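Local structure of lantibiotic dehydratase (Microbispora corallina, 5EHK) at residues V376-R388 / D513-A525. The protein is a tRNA-dependent lantibiotic dehydratase of NAI-107 biosynthesis that, as in its relatives, probably dehydrates serine and threonine residues of the precursor peptide via glutamyl-tRNA. Numbering follows the deposited sequence.
Sequences VRLPEVVRTEIER and DELSAGTFRVVLA
Glu385 OE2 accepts two hydrogen bonds, from Thr685 OG1 and the backbone N of Arg684, which satisfy this oxygen of a buried glutamate while its methylenes meet 513-525. With CG anti to the backbone N (chi1 -170°), CG comes 3.8 Å from Val522 CG2; CB lies at the edge of the Phe520 ring, and a bend at chi2 turns the carboxylate off toward Arg684 and Thr685. An aliphatic stem with a polar end suits this place, between Phe520 and Val522 on one hand and the start of strand 685-693 on the other. Val382 CG2 sits over one ring face, a CH-pi contact 3.8 Å from the centroid of Phe520, and also touches Leu515 CD2 at 3.7 Å. The branch at CB lets Val382 meet both from close to the helix backbone. Leu515, reaching further, also packs its CD2 3.7 Å from CG of Pro379, the helix N-cap, whose ring gives the start of the helix an apolar surface. Gly518 closes a Schellman motif with positive phi (105°), turning the chain from helix 512-516 toward Phe520. No hydrogen bond joins the segments. The axis of helix residues 380-388 passes 9.5 Å from that of strand 521-524, crossing it at -40°, with Ile386 and Val522 both resting on Val505 of the adjoining antiparallel strand 500-508.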
ATOM      1  N   VAL A 376      39.949  19.073 -24.790  1.00 40.35           N
ATOM      2  CA  VAL A 376      38.863  19.963 -24.451  1.00 37.41           C
ATOM      3  C   VAL A 376      39.198  20.785 -23.227  1.00 40.65           C
ATOM      4  O   VAL A 376      39.634  20.254 -22.202  1.00 39.51           O
ATOM      5  CB  VAL A 376      37.552  19.209 -24.221  1.00 32.77           C
ATOM      6  CG1 VAL A 376      36.500  20.160 -23.674  1.00 34.66           C
ATOM      7  CG2 VAL A 376      37.064  18.587 -25.520  1.00 36.96           C
ATOM      8  N   ARG A 377      39.023  22.092 -23.349  1.00 32.68           N
ATOM      9  CA  ARG A 377      39.177  22.960 -22.203  1.00 36.66           C
ATOM     10  C   ARG A 377      37.998  23.890 -22.124  1.00 35.21           C
ATOM     11  O   ARG A 377      37.500  24.361 -23.139  1.00 34.79           O
ATOM     12  CB  ARG A 377      40.487  23.741 -22.269  1.00 45.29           C
ATOM     13  CG  ARG A 377      41.679  22.904 -21.879  1.00 50.91           C
ATOM     14  CD  ARG A 377      42.965  23.546 -22.314  1.00 67.32           C
ATOM     15  NE  ARG A 377      44.062  22.589 -22.257  1.00 72.87           N
ATOM     16  CZ  ARG A 377      44.928  22.517 -21.256  1.00 71.81           C
ATOM     17  NH1 ARG A 377      44.829  23.360 -20.234  1.00 68.02           N
ATOM     18  NH2 ARG A 377      45.894  21.610 -21.284  1.00 74.59           N
ATOM     19  N   LEU A 378      37.535  24.144 -20.913  1.00 31.01           N
ATOM     20  CA  LEU A 378      36.389  25.008 -20.757  1.00 34.58           C
ATOM     21  C   LEU A 378      36.736  26.063 -19.721  1.00 36.40           C
ATOM     22  O   LEU A 378      37.431  25.782 -18.752  1.00 33.92           O
ATOM     23  CB  LEU A 378      35.169  24.196 -20.315  1.00 36.17           C
ATOM     24  CG  LEU A 378      34.703  23.005 -21.151  1.00 31.86           C
ATOM     25  CD1 LEU A 378      33.629  22.266 -20.369  1.00 40.40           C
ATOM     26  CD2 LEU A 378      34.150  23.447 -22.509  1.00 27.36           C
ATOM     27  N   PRO A 379      36.277  27.298 -19.946  1.00 40.30           N
ATOM     28  CA  PRO A 379      36.593  28.414 -19.058  1.00 37.05           C
ATOM     29  C   PRO A 379      35.879  28.256 -17.737  1.00 35.31           C
ATOM     30  O   PRO A 379      34.968  27.443 -17.622  1.00 35.42           O
ATOM     31  CB  PRO A 379      36.012  29.612 -19.801  1.00 33.11           C
ATOM     32  CG  PRO A 379      34.880  29.053 -20.572  1.00 30.49           C
ATOM     33  CD  PRO A 379      35.404  27.721 -21.056  1.00 37.86           C
ATOM     34  N   GLU A 380      36.270  29.064 -16.766  1.00 34.75           N
ATOM     35  CA  GLU A 380      35.675  29.028 -15.449  1.00 32.46           C
ATOM     36  C   GLU A 380      34.193  29.422 -15.403  1.00 28.69           C
ATOM     37  O   GLU A 380      33.482  29.048 -14.476  1.00 35.88           O
ATOM     38  CB  GLU A 380      36.485  29.929 -14.508  1.00 32.46           C
ATOM     39  CG  GLU A 380      37.889  29.445 -14.253  1.00 35.50           C
ATOM     40  CD  GLU A 380      37.914  28.124 -13.501  1.00 46.18           C
ATOM     41  OE1 GLU A 380      36.987  27.907 -12.670  1.00 43.21           O
ATOM     42  OE2 GLU A 380      38.848  27.314 -13.747  1.00 39.02           O
ATOM     43  N   VAL A 381      33.705  30.154 -16.391  1.00 29.27           N
ATOM     44  CA  VAL A 381      32.318  30.608 -16.317  1.00 32.24           C
ATOM     45  C   VAL A 381      31.390  29.399 -16.415  1.00 31.92           C
ATOM     46  O   VAL A 381      30.330  29.370 -15.796  1.00 28.40           O
ATOM     47  CB  VAL A 381      31.976  31.684 -17.406  1.00 24.48           C
ATOM     48  CG1 VAL A 381      32.073  31.098 -18.818  1.00 28.89           C
ATOM     49  CG2 VAL A 381      30.609  32.322 -17.157  1.00 20.12           C
ATOM     50  N   VAL A 382      31.821  28.388 -17.163  1.00 33.18           N
ATOM     51  CA  VAL A 382      31.050  27.164 -17.313  1.00 34.38           C
ATOM     52  C   VAL A 382      31.073  26.332 -16.031  1.00 30.68           C
ATOM     53  O   VAL A 382      30.023  25.897 -15.561  1.00 29.30           O
ATOM     54  CB  VAL A 382      31.542  26.330 -18.494  1.00 37.01           C
ATOM     55  CG1 VAL A 382      30.910  24.931 -18.456  1.00 26.46           C
ATOM     56  CG2 VAL A 382      31.216  27.047 -19.796  1.00 29.84           C
ATOM     57  N   ARG A 383      32.258  26.127 -15.464  1.00 26.65           N
ATOM     58  CA  ARG A 383      32.382  25.452 -14.172  1.00 28.66           C
ATOM     59  C   ARG A 383      31.435  26.045 -13.121  1.00 29.02           C
ATOM     60  O   ARG A 383      30.870  25.329 -12.306  1.00 32.13           O
ATOM     61  CB  ARG A 383      33.814  25.549 -13.660  1.00 32.33           C
ATOM     62  CG  ARG A 383      34.075  24.796 -12.361  1.00 32.05           C
ATOM     63  CD  ARG A 383      35.213  25.441 -11.598  1.00 34.29           C
ATOM     64  NE  ARG A 383      36.128  24.471 -11.006  1.00 35.11           N
ATOM     65  CZ  ARG A 383      37.426  24.388 -11.286  1.00 37.71           C
ATOM     66  NH1 ARG A 383      37.986  25.210 -12.167  1.00 37.40           N
ATOM     67  NH2 ARG A 383      38.173  23.476 -10.681  1.00 35.75           N
ATOM     68  N   THR A 384      31.235  27.351 -13.160  1.00 30.18           N
ATOM     69  CA  THR A 384      30.330  28.003 -12.224  1.00 27.49           C
ATOM     70  C   THR A 384      28.857  27.744 -12.546  1.00 24.08           C
ATOM     71  O   THR A 384      28.017  27.706 -11.643  1.00 21.66           O
ATOM     72  CB  THR A 384      30.655  29.507 -12.123  1.00 23.43           C
ATOM     73  OG1 THR A 384      31.867  29.632 -11.374  1.00 23.42           O
ATOM     74  CG2 THR A 384      29.541  30.298 -11.407  1.00 20.64           C
ATOM     75  N   GLU A 385      28.547  27.584 -13.832  1.00 26.01           N
ATOM     76  CA  GLU A 385      27.172  27.311 -14.248  1.00 26.80           C
ATOM     77  C   GLU A 385      26.792  25.952 -13.688  1.00 25.68           C
ATOM     78  O   GLU A 385      25.820  25.820 -12.945  1.00 26.59           O
ATOM     79  CB  GLU A 385      27.036  27.335 -15.778  1.00 21.00           C
ATOM     80  CG  GLU A 385      25.594  27.292 -16.323  1.00 23.70           C
ATOM     81  CD  GLU A 385      24.667  28.418 -15.814  1.00 29.88           C
ATOM     82  OE1 GLU A 385      24.974  29.618 -15.998  1.00 33.06           O
ATOM     83  OE2 GLU A 385      23.597  28.094 -15.251  1.00 37.13           O
ATOM     84  N   ILE A 386      27.614  24.962 -14.002  1.00 19.48           N
ATOM     85  CA  ILE A 386      27.397  23.620 -13.540  1.00 17.22           C
ATOM     86  C   ILE A 386      27.318  23.543 -12.027  1.00 20.21           C
ATOM     87  O   ILE A 386      26.438  22.887 -11.495  1.00 25.09           O
ATOM     88  CB  ILE A 386      28.492  22.705 -14.060  1.00 20.55           C
ATOM     89  CG1 ILE A 386      28.474  22.729 -15.594  1.00 16.11           C
ATOM     90  CG2 ILE A 386      28.325  21.287 -13.505  1.00 13.91           C
ATOM     91  CD1 ILE A 386      29.543  21.913 -16.210  1.00 16.60           C
ATOM     92  N   GLU A 387      28.178  24.253 -11.319  1.00 20.87           N
ATOM     93  CA  GLU A 387      28.077  24.239  -9.865  1.00 21.04           C
ATOM     94  C   GLU A 387      26.764  24.818  -9.356  1.00 24.55           C
ATOM     95  O   GLU A 387      26.240  24.356  -8.339  1.00 30.73           O
ATOM     96  CB  GLU A 387      29.238  24.981  -9.229  1.00 19.84           C
ATOM     97  CG  GLU A 387      30.559  24.318  -9.512  1.00 25.33           C
ATOM     98  CD  GLU A 387      31.729  25.095  -8.964  1.00 27.97           C
ATOM     99  OE1 GLU A 387      31.507  26.202  -8.434  1.00 27.35           O
ATOM    100  OE2 GLU A 387      32.871  24.614  -9.095  1.00 28.84           O
ATOM    101  N   ARG A 388      26.230  25.824 -10.047  1.00 25.01           N
ATOM    102  CA  ARG A 388      24.997  26.471  -9.604  1.00 28.71           C
ATOM    103  C   ARG A 388      23.798  25.563  -9.942  1.00 26.66           C
ATOM    104  O   ARG A 388      22.779  25.558  -9.253  1.00 24.07           O
ATOM    105  CB  ARG A 388      24.836  27.846 -10.272  1.00 27.36           C
ATOM    106  CG  ARG A 388      25.639  28.986  -9.605  1.00 43.43           C
ATOM    107  CD  ARG A 388      25.166  30.399 -10.035  1.00 49.07           C
ATOM    108  NE  ARG A 388      24.093  30.911  -9.180  1.00 61.92           N
ATOM    109  CZ  ARG A 388      23.834  32.203  -8.967  1.00 61.69           C
ATOM    110  NH1 ARG A 388      24.558  33.146  -9.559  1.00 56.12           N
ATOM    111  NH2 ARG A 388      22.837  32.552  -8.159  1.00 56.64           N
ATOM    112  N   ASP A 513      34.586  30.961 -28.980  1.00 45.12           N
ATOM    113  CA  ASP A 513      34.867  32.297 -28.471  1.00 46.20           C
ATOM    114  C   ASP A 513      33.624  32.929 -27.850  1.00 39.75           C
ATOM    115  O   ASP A 513      33.708  33.553 -26.780  1.00 39.56           O
ATOM    116  CB  ASP A 513      35.470  33.175 -29.578  1.00 43.33           C
ATOM    117  CG  ASP A 513      36.688  32.528 -30.238  1.00 47.69           C
ATOM    118  OD1 ASP A 513      36.622  31.312 -30.563  1.00 45.99           O
ATOM    119  OD2 ASP A 513      37.705  33.231 -30.433  1.00 45.25           O
ATOM    120  N   GLU A 514      32.467  32.746 -28.478  1.00 32.47           N
ATOM    121  CA  GLU A 514      31.253  33.259 -27.860  1.00 40.24           C
ATOM    122  C   GLU A 514      30.975  32.511 -26.537  1.00 46.10           C
ATOM    123  O   GLU A 514      30.366  33.062 -25.601  1.00 39.33           O
ATOM    124  CB  GLU A 514      30.064  33.163 -28.813  1.00 38.41           C
ATOM    125  CG  GLU A 514      30.169  34.080 -30.020  1.00 37.07           C
ATOM    126  CD  GLU A 514      28.866  34.197 -30.810  1.00 36.94           C
ATOM    127  OE1 GLU A 514      28.836  33.703 -31.958  1.00 34.81           O
ATOM    128  OE2 GLU A 514      27.879  34.778 -30.283  1.00 32.24           O
ATOM    129  N   LEU A 515      31.461  31.270 -26.465  1.00 39.52           N
ATOM    130  CA  LEU A 515      31.391  30.470 -25.253  1.00 38.56           C
ATOM    131  C   LEU A 515      32.166  31.182 -24.173  1.00 42.05           C
ATOM    132  O   LEU A 515      31.655  31.409 -23.070  1.00 44.13           O
ATOM    133  CB  LEU A 515      31.986  29.074 -25.476  1.00 42.98           C
ATOM    134  CG  LEU A 515      31.719  27.954 -24.450  1.00 36.48           C
ATOM    135  CD1 LEU A 515      32.225  26.642 -24.992  1.00 37.97           C
ATOM    136  CD2 LEU A 515      32.349  28.211 -23.098  1.00 33.12           C
ATOM    137  N   SER A 516      33.417  31.500 -24.498  1.00 43.31           N
ATOM    138  CA  SER A 516      34.344  32.118 -23.558  1.00 40.16           C
ATOM    139  C   SER A 516      33.694  33.346 -22.951  1.00 39.95           C
ATOM    140  O   SER A 516      33.931  33.675 -21.789  1.00 35.25           O
ATOM    141  CB  SER A 516      35.609  32.534 -24.294  1.00 43.92           C
ATOM    142  OG  SER A 516      36.238  31.415 -24.888  1.00 48.23           O
ATOM    143  N   ALA A 517      32.854  34.000 -23.759  1.00 47.08           N
ATOM    144  CA  ALA A 517      32.165  35.231 -23.383  1.00 44.19           C
ATOM    145  C   ALA A 517      30.824  35.012 -22.675  1.00 44.08           C
ATOM    146  O   ALA A 517      30.210  35.966 -22.178  1.00 38.25           O
ATOM    147  CB  ALA A 517      31.988  36.107 -24.611  1.00 46.75           C
ATOM    148  N   GLY A 518      30.376  33.760 -22.610  1.00 44.06           N
ATOM    149  CA  GLY A 518      29.204  33.434 -21.818  1.00 43.47           C
ATOM    150  C   GLY A 518      27.936  33.168 -22.599  1.00 45.41           C
ATOM    151  O   GLY A 518      26.853  32.997 -22.023  1.00 43.40           O
ATOM    152  N   THR A 519      28.065  33.125 -23.918  1.00 48.59           N
ATOM    153  CA  THR A 519      26.937  32.735 -24.754  1.00 50.40           C
ATOM    154  C   THR A 519      27.039  31.236 -25.020  1.00 46.05           C
ATOM    155  O   THR A 519      27.689  30.774 -25.969  1.00 38.20           O
ATOM    156  CB  THR A 519      26.835  33.596 -26.040  1.00 50.94           C
ATOM    157  OG1 THR A 519      26.268  34.870 -25.691  1.00 55.12           O
ATOM    158  CG2 THR A 519      25.929  32.936 -27.092  1.00 38.75           C
ATOM    159  N   PHE A 520      26.425  30.486 -24.108  1.00 49.59           N
ATOM    160  CA  PHE A 520      26.425  29.031 -24.155  1.00 40.10           C
ATOM    161  C   PHE A 520      25.254  28.492 -23.352  1.00 38.01           C
ATOM    162  O   PHE A 520      24.601  29.216 -22.588  1.00 35.76           O
ATOM    163  CB  PHE A 520      27.727  28.448 -23.600  1.00 30.30           C
ATOM    164  CG  PHE A 520      27.883  28.630 -22.124  1.00 36.12           C
ATOM    165  CD1 PHE A 520      27.489  27.637 -21.246  1.00 33.74           C
ATOM    166  CD2 PHE A 520      28.407  29.797 -21.609  1.00 37.83           C
ATOM    167  CE1 PHE A 520      27.613  27.812 -19.895  1.00 31.80           C
ATOM    168  CE2 PHE A 520      28.543  29.970 -20.253  1.00 34.97           C
ATOM    169  CZ  PHE A 520      28.143  28.978 -19.396  1.00 37.04           C
ATOM    170  N   ARG A 521      24.993  27.208 -23.539  1.00 35.11           N
ATOM    171  CA  ARG A 521      24.002  26.515 -22.749  1.00 32.69           C
ATOM    172  C   ARG A 521      24.654  25.283 -22.140  1.00 28.78           C
ATOM    173  O   ARG A 521      25.452  24.621 -22.800  1.00 30.71           O
ATOM    174  CB  ARG A 521      22.812  26.120 -23.631  1.00 32.02           C
ATOM    175  CG  ARG A 521      21.518  26.867 -23.311  1.00 28.10           C
ATOM    176  CD  ARG A 521      21.720  28.350 -23.393  1.00 37.71           C
ATOM    177  NE  ARG A 521      20.470  29.094 -23.501  1.00 46.88           N
ATOM    178  CZ  ARG A 521      20.401  30.422 -23.526  1.00 44.79           C
ATOM    179  NH1 ARG A 521      21.511  31.136 -23.460  1.00 42.49           N
ATOM    180  NH2 ARG A 521      19.232  31.037 -23.634  1.00 47.63           N
ATOM    181  N   VAL A 522      24.353  24.990 -20.878  1.00 30.43           N
ATOM    182  CA  VAL A 522      24.682  23.664 -20.324  1.00 32.30           C
ATOM    183  C   VAL A 522      23.426  22.786 -20.273  1.00 27.18           C
ATOM    184  O   VAL A 522      22.420  23.156 -19.651  1.00 23.95           O
ATOM    185  CB  VAL A 522      25.240  23.740 -18.904  1.00 30.51           C
ATOM    186  CG1 VAL A 522      25.578  22.326 -18.405  1.00 25.40           C
ATOM    187  CG2 VAL A 522      26.452  24.623 -18.868  1.00 20.98           C
ATOM    188  N   VAL A 523      23.468  21.638 -20.932  1.00 22.69           N
ATOM    189  CA  VAL A 523      22.294  20.774 -20.971  1.00 24.04           C
ATOM    190  C   VAL A 523      22.564  19.478 -20.180  1.00 30.69           C
ATOM    191  O   VAL A 523      23.472  18.712 -20.530  1.00 29.74           O
ATOM    192  CB  VAL A 523      21.898  20.467 -22.422  1.00 23.77           C
ATOM    193  CG1 VAL A 523      20.710  19.497 -22.485  1.00 29.81           C
ATOM    194  CG2 VAL A 523      21.566  21.752 -23.135  1.00 23.26           C
ATOM    195  N   LEU A 524      21.824  19.259 -19.088  1.00 24.48           N
ATOM    196  CA  LEU A 524      22.008  18.037 -18.297  1.00 29.75           C
ATOM    197  C   LEU A 524      21.663  16.841 -19.158  1.00 26.03           C
ATOM    198  O   LEU A 524      20.572  16.764 -19.702  1.00 36.13           O
ATOM    199  CB  LEU A 524      21.133  18.045 -17.051  1.00 26.79           C
ATOM    200  CG  LEU A 524      21.717  18.678 -15.788  1.00 24.46           C
ATOM    201  CD1 LEU A 524      22.585  19.892 -16.106  1.00 21.25           C
ATOM    202  CD2 LEU A 524      20.583  19.098 -14.867  1.00 22.71           C
ATOM    203  N   ALA A 525      22.603  15.915 -19.288  1.00 30.46           N
ATOM    204  CA  ALA A 525      22.479  14.837 -20.259  1.00 33.55           C
ATOM    205  C   ALA A 525      21.493  13.790 -19.774  1.00 44.23           C
ATOM    206  O   ALA A 525      21.287  13.645 -18.570  1.00 41.02           O
ATOM    207  CB  ALA A 525      23.837  14.220 -20.526  1.00 33.72           C
TER